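Local coordinates for protein murein peptide amidase A (Escherichia coli O157:H7, PDB 5HXD) that probably hydrolyses the gamma-D-glutamyl-diaminopimelate amide bond of murein tripeptide with a zinc ion, in the breakdown of peptidoglycan, at residues A[96-108]-A[189-201]. Sequence-based numbering, arbitrary orientation.
Sequences DLNRNFPAANWKE and YETPGSFGSWCAD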
loop_
_atom_site.group_PDB
_atom_site.type_symbol
_atom_site.label_atom_id
_atom_site.label_comp_id
_atom_site.label_asym_id
_atom_site.label_seq_id
_atom_site.Cartn_x
_atom_site.Cartn_y
_atom_site.Cartn_z
ATOM N N ASP A 96 -4.547 7.141 14.679
ATOM C CA ASP A 96 -5.353 7.387 13.485
ATOM C C ASP A 96 -5.063 8.832 13.029
ATOM O O ASP A 96 -5.526 9.782 13.656
ATOM C CB ASP A 96 -6.850 7.172 13.777
ATOM C CG ASP A 96 -7.730 7.157 12.505
ATOM O OD1 ASP A 96 -7.363 7.767 11.459
ATOM O OD2 ASP A 96 -8.823 6.540 12.573
ATOM N N LEU A 97 -4.278 8.995 11.965
ATOM C CA LEU A 97 -3.847 10.323 11.527
ATOM C C LEU A 97 -5.043 11.225 11.196
ATOM O O LEU A 97 -4.940 12.449 11.254
ATOM C CB LEU A 97 -2.908 10.230 10.308
ATOM C CG LEU A 97 -1.480 9.711 10.534
ATOM C CD1 LEU A 97 -0.745 9.533 9.220
ATOM C CD2 LEU A 97 -0.705 10.602 11.465
ATOM N N ASN A 98 -6.172 10.616 10.858
ATOM C CA ASN A 98 -7.371 11.371 10.546
ATOM C C ASN A 98 -8.209 11.593 11.796
ATOM O O ASN A 98 -9.412 11.835 11.708
ATOM C CB ASN A 98 -8.199 10.663 9.475
ATOM C CG ASN A 98 -9.063 11.620 8.664
ATOM O OD1 ASN A 98 -8.611 12.682 8.221
ATOM N ND2 ASN A 98 -10.306 11.233 8.445
ATOM N N ARG A 99 -7.569 11.484 12.956
ATOM C CA ARG A 99 -8.145 11.986 14.202
ATOM C C ARG A 99 -7.084 12.816 14.891
ATOM O O ARG A 99 -7.294 13.296 16.005
ATOM C CB ARG A 99 -8.623 10.860 15.137
ATOM C CG ARG A 99 -9.668 9.926 14.556
ATOM C CD ARG A 99 -10.972 10.638 14.295
ATOM N NE ARG A 99 -11.964 9.744 13.727
ATOM C CZ ARG A 99 -12.020 9.394 12.444
ATOM N NH1 ARG A 99 -11.129 9.862 11.573
ATOM N NH2 ARG A 99 -12.964 8.551 12.035
ATOM N N ASN A 100 -5.950 12.988 14.213
ATOM C CA ASN A 100 -4.777 13.670 14.769
ATOM C C ASN A 100 -4.557 15.153 14.341
ATOM O O ASN A 100 -3.577 15.777 14.748
ATOM C CB ASN A 100 -3.526 12.850 14.416
ATOM C CG ASN A 100 -2.339 13.150 15.329
ATOM O OD1 ASN A 100 -1.247 13.493 14.857
ATOM N ND2 ASN A 100 -2.547 13.023 16.641
ATOM N N PHE A 101 -5.445 15.732 13.539
ATOM C CA PHE A 101 -5.200 17.086 13.056
ATOM C C PHE A 101 -5.631 18.134 14.083
ATOM O O PHE A 101 -6.710 18.028 14.679
ATOM C CB PHE A 101 -5.899 17.315 11.710
ATOM C CG PHE A 101 -5.207 16.655 10.553
ATOM C CD1 PHE A 101 -4.318 17.370 9.762
ATOM C CD2 PHE A 101 -5.422 15.317 10.269
ATOM C CE1 PHE A 101 -3.653 16.772 8.692
ATOM C CE2 PHE A 101 -4.765 14.706 9.200
ATOM C CZ PHE A 101 -3.872 15.447 8.407
ATOM N N PRO A 102 -4.785 19.164 14.287
ATOM C CA PRO A 102 -4.993 20.208 15.300
ATOM C C PRO A 102 -6.224 21.099 15.056
ATOM O O PRO A 102 -6.218 22.262 15.452
ATOM C CB PRO A 102 -3.708 21.031 15.215
ATOM C CG PRO A 102 -3.210 20.802 13.829
ATOM C CD PRO A 102 -3.531 19.372 13.539
ATOM N N ALA A 103 -7.260 20.548 14.433
ATOM C CA ALA A 103 -8.577 21.173 14.380
ATOM C C ALA A 103 -9.093 21.526 15.776
ATOM O O ALA A 103 -8.596 21.007 16.781
ATOM C CB ALA A 103 -9.560 20.255 13.681
ATOM N N ALA A 104 -10.087 22.408 15.850
ATOM C CA ALA A 104 -10.618 22.795 17.153
ATOM C C ALA A 104 -11.288 21.593 17.836
ATOM O O ALA A 104 -11.213 21.441 19.056
ATOM C CB ALA A 104 -11.590 23.962 17.024
ATOM N N ASN A 105 -11.905 20.719 17.046
ATOM C CA ASN A 105 -12.690 19.616 17.608
ATOM C C ASN A 105 -11.886 18.377 17.995
ATOM O O ASN A 105 -12.481 17.327 18.221
ATOM C CB ASN A 105 -13.786 19.193 16.629
ATOM C CG ASN A 105 -13.233 18.534 15.386
ATOM O OD1 ASN A 105 -12.024 18.533 15.148
ATOM N ND2 ASN A 105 -14.119 17.987 14.569
ATOM N N TRP A 106 -10.555 18.507 18.055
ATOM C CA TRP A 106 -9.654 17.407 18.417
ATOM C C TRP A 106 -9.911 16.932 19.830
ATOM O O TRP A 106 -9.972 17.734 20.758
ATOM C CB TRP A 106 -8.174 17.820 18.288
ATOM C CG TRP A 106 -7.192 16.671 18.563
ATOM C CD1 TRP A 106 -6.666 15.800 17.639
ATOM C CD2 TRP A 106 -6.642 16.278 19.830
ATOM N NE1 TRP A 106 -5.837 14.892 18.251
ATOM C CE2 TRP A 106 -5.802 15.159 19.594
ATOM C CE3 TRP A 106 -6.783 16.752 21.142
ATOM C CZ2 TRP A 106 -5.101 14.512 20.626
ATOM C CZ3 TRP A 106 -6.086 16.099 22.171
ATOM C CH2 TRP A 106 -5.254 14.992 21.900
ATOM N N LYS A 107 -10.044 15.620 19.987
ATOM C CA LYS A 107 -10.263 15.007 21.296
ATOM C C LYS A 107 -9.247 13.925 21.608
ATOM O O LYS A 107 -8.977 13.052 20.784
ATOM C CB LYS A 107 -11.677 14.424 21.383
ATOM C CG LYS A 107 -12.750 15.496 21.605
ATOM C CD LYS A 107 -12.389 16.388 22.794
ATOM C CE LYS A 107 -13.544 17.290 23.202
ATOM N NZ LYS A 107 -13.483 17.595 24.665
ATOM N N GLU A 108 -8.690 13.996 22.811
ATOM C CA GLU A 108 -7.717 13.013 23.298
ATOM C C GLU A 108 -8.338 11.642 23.502
ATOM O O GLU A 108 -9.540 11.532 23.666
ATOM C CB GLU A 108 -7.106 13.492 24.620
ATOM C CG GLU A 108 -5.907 12.685 25.110
ATOM C CD GLU A 108 -5.445 13.096 26.499
ATOM O OE1 GLU A 108 -5.265 14.312 26.726
ATOM O OE2 GLU A 108 -5.267 12.205 27.366
ATOM N N TYR A 189 -21.150 9.913 10.514
ATOM C CA TYR A 189 -20.605 9.795 11.870
ATOM C C TYR A 189 -19.548 10.879 12.090
ATOM O O TYR A 189 -19.044 11.474 11.133
ATOM C CB TYR A 189 -20.015 8.393 12.143
ATOM C CG TYR A 189 -18.960 7.968 11.159
ATOM C CD1 TYR A 189 -17.614 8.251 11.375
ATOM C CD2 TYR A 189 -19.308 7.292 9.999
ATOM C CE1 TYR A 189 -16.650 7.866 10.455
ATOM C CE2 TYR A 189 -18.350 6.896 9.082
ATOM C CZ TYR A 189 -17.030 7.181 9.316
ATOM O OH TYR A 189 -16.097 6.784 8.394
ATOM N N GLU A 190 -19.228 11.111 13.365
ATOM C CA GLU A 190 -18.338 12.185 13.802
ATOM C C GLU A 190 -16.870 11.779 13.719
ATOM O O GLU A 190 -16.528 10.658 14.046
ATOM C CB GLU A 190 -18.696 12.600 15.239
ATOM C CG GLU A 190 -18.625 14.100 15.511
ATOM C CD GLU A 190 -19.596 14.542 16.601
ATOM O OE1 GLU A 190 -20.761 14.865 16.259
ATOM O OE2 GLU A 190 -19.198 14.571 17.788
ATOM N N THR A 191 -16.009 12.689 13.264
ATOM C CA THR A 191 -14.578 12.411 13.162
ATOM C C THR A 191 -13.723 13.555 13.735
ATOM O O THR A 191 -13.131 14.316 12.983
ATOM C CB THR A 191 -14.148 12.153 11.692
ATOM O OG1 THR A 191 -14.308 13.352 10.933
ATOM C CG2 THR A 191 -14.974 11.048 11.045
ATOM N N PRO A 192 -13.625 13.645 15.076
ATOM C CA PRO A 192 -12.832 14.703 15.716
ATOM C C PRO A 192 -11.371 14.661 15.290
ATOM O O PRO A 192 -10.789 13.586 15.203
ATOM C CB PRO A 192 -12.964 14.388 17.209
ATOM C CG PRO A 192 -13.246 12.918 17.268
ATOM C CD PRO A 192 -14.081 12.630 16.049
ATOM N N GLY A 193 -10.784 15.820 15.013
ATOM C CA GLY A 193 -9.385 15.889 14.629
ATOM C C GLY A 193 -9.110 15.437 13.203
ATOM O O GLY A 193 -7.952 15.272 12.828
ATOM N N SER A 194 -10.160 15.241 12.406
ATOM C CA SER A 194 -10.009 14.825 11.002
ATOM C C SER A 194 -9.367 15.915 10.125
ATOM O O SER A 194 -9.350 17.096 10.490
ATOM C CB SER A 194 -11.363 14.426 10.410
ATOM O OG SER A 194 -12.100 15.565 9.998
ATOM N N PHE A 195 -8.829 15.504 8.979
ATOM C CA PHE A 195 -8.133 16.421 8.095
ATOM C C PHE A 195 -9.126 17.476 7.588
ATOM O O PHE A 195 -8.827 18.672 7.557
ATOM C CB PHE A 195 -7.479 15.662 6.939
ATOM C CG PHE A 195 -6.963 16.543 5.840
ATOM C CD1 PHE A 195 -5.853 17.348 6.039
ATOM C CD2 PHE A 195 -7.595 16.578 4.610
ATOM C CE1 PHE A 195 -5.380 18.172 5.031
ATOM C CE2 PHE A 195 -7.133 17.389 3.603
ATOM C CZ PHE A 195 -6.016 18.186 3.811
ATOM N N GLY A 196 -10.323 17.026 7.233
ATOM C CA GLY A 196 -11.381 17.921 6.823
ATOM C C GLY A 196 -11.810 18.867 7.921
ATOM O O GLY A 196 -12.177 20.005 7.647
ATOM N N SER A 197 -11.773 18.406 9.164
ATOM C CA SER A 197 -12.108 19.261 10.295
ATOM C C SER A 197 -11.083 20.383 10.440
ATOM O O SER A 197 -11.416 21.512 10.824
ATOM C CB SER A 197 -12.178 18.452 11.588
ATOM O OG SER A 197 -13.431 17.820 11.751
ATOM N N TRP A 198 -9.829 20.056 10.153
ATOM C CA TRP A 198 -8.759 21.030 10.217
ATOM C C TRP A 198 -8.889 22.022 9.063
ATOM O O TRP A 198 -8.634 23.212 9.195
ATOM C CB TRP A 198 -7.415 20.326 10.158
ATOM C CG TRP A 198 -6.237 21.231 10.317
ATOM C CD1 TRP A 198 -5.816 21.840 11.461
ATOM C CD2 TRP A 198 -5.303 21.599 9.299
ATOM N NE1 TRP A 198 -4.677 22.570 11.221
ATOM C CE2 TRP A 198 -4.340 22.435 9.902
ATOM C CE3 TRP A 198 -5.184 21.299 7.938
ATOM C CZ2 TRP A 198 -3.281 22.970 9.196
ATOM C CZ3 TRP A 198 -4.147 21.836 7.243
ATOM C CH2 TRP A 198 -3.198 22.657 7.871
ATOM N N CYS A 199 -9.286 21.495 7.917
ATOM C CA CYS A 199 -9.454 22.298 6.738
ATOM C C CYS A 199 -10.588 23.327 6.911
ATOM O O CYS A 199 -10.435 24.504 6.546
ATOM C CB CYS A 199 -9.707 21.379 5.541
ATOM S SG CYS A 199 -8.197 20.720 4.795
ATOM N N ALA A 200 -11.710 22.882 7.479
ATOM C CA ALA A 200 -12.843 23.768 7.714
ATOM C C ALA A 200 -12.455 24.931 8.610
ATOM O O ALA A 200 -12.907 26.060 8.388
ATOM C CB ALA A 200 -14.000 23.023 8.320
ATOM N N ASP A 201 -11.615 24.682 9.612
ATOM C CA ASP A 201 -11.233 25.773 10.511
ATOM C C ASP A 201 -10.284 26.814 9.855
ATOM O O ASP A 201 -10.201 27.960 10.306
ATOM C CB ASP A 201 -10.628 25.204 11.797
ATOM C CG ASP A 201 -11.675 24.527 12.680
ATOM O OD1 ASP A 201 -12.889 24.606 12.359
ATOM O OD2 ASP A 201 -11.291 23.945 13.715
#
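Gly-193 lies buried against the 96-108 loop and is hydrogen-bonded through both its backbone polar atoms. Its O takes the Phe-101 N-H in the carbonyl plane, on a lone pair, while its N gives a straight bond (168°) to Asn-105 OD1, 3.0 Å away and approached from above the amide plane. With CG of Asn-105 between its backbone N and carbonyl carbon (chi1 69°), the amide faces the 189-201 segment, and its ND2 reaches Ser-197 OG. Beside it, among buried residues, the edge of Phe-195 meets the face of Phe-101, ring planes at 64°, with Phe-195 CA also over that face. Ala-103 CB packs against the helix backbone, 3.5 Å from Trp-198 N. The outer side is looser: Pro-102 CG rests obliquely on the Trp-198 indole, and exposed Ala-104 is tied to Asp-201 by one N-H to OD2 bond of 2.9 Å. Thr-191 CB covers one face of the Arg-99 guanidinium. Toward the zinc site, Asn-98 OD1 accepts from Phe-195 N and adjoins the predicted zinc ligand His-49, whose NE2 is hydrogen-bonded to Asp-96 OD1. The contact thus joins helix 195-201, N-capped by Ser-194 OG, to the loop bordering the predicted zinc site of an M14 zinc-carboxypeptidase fold.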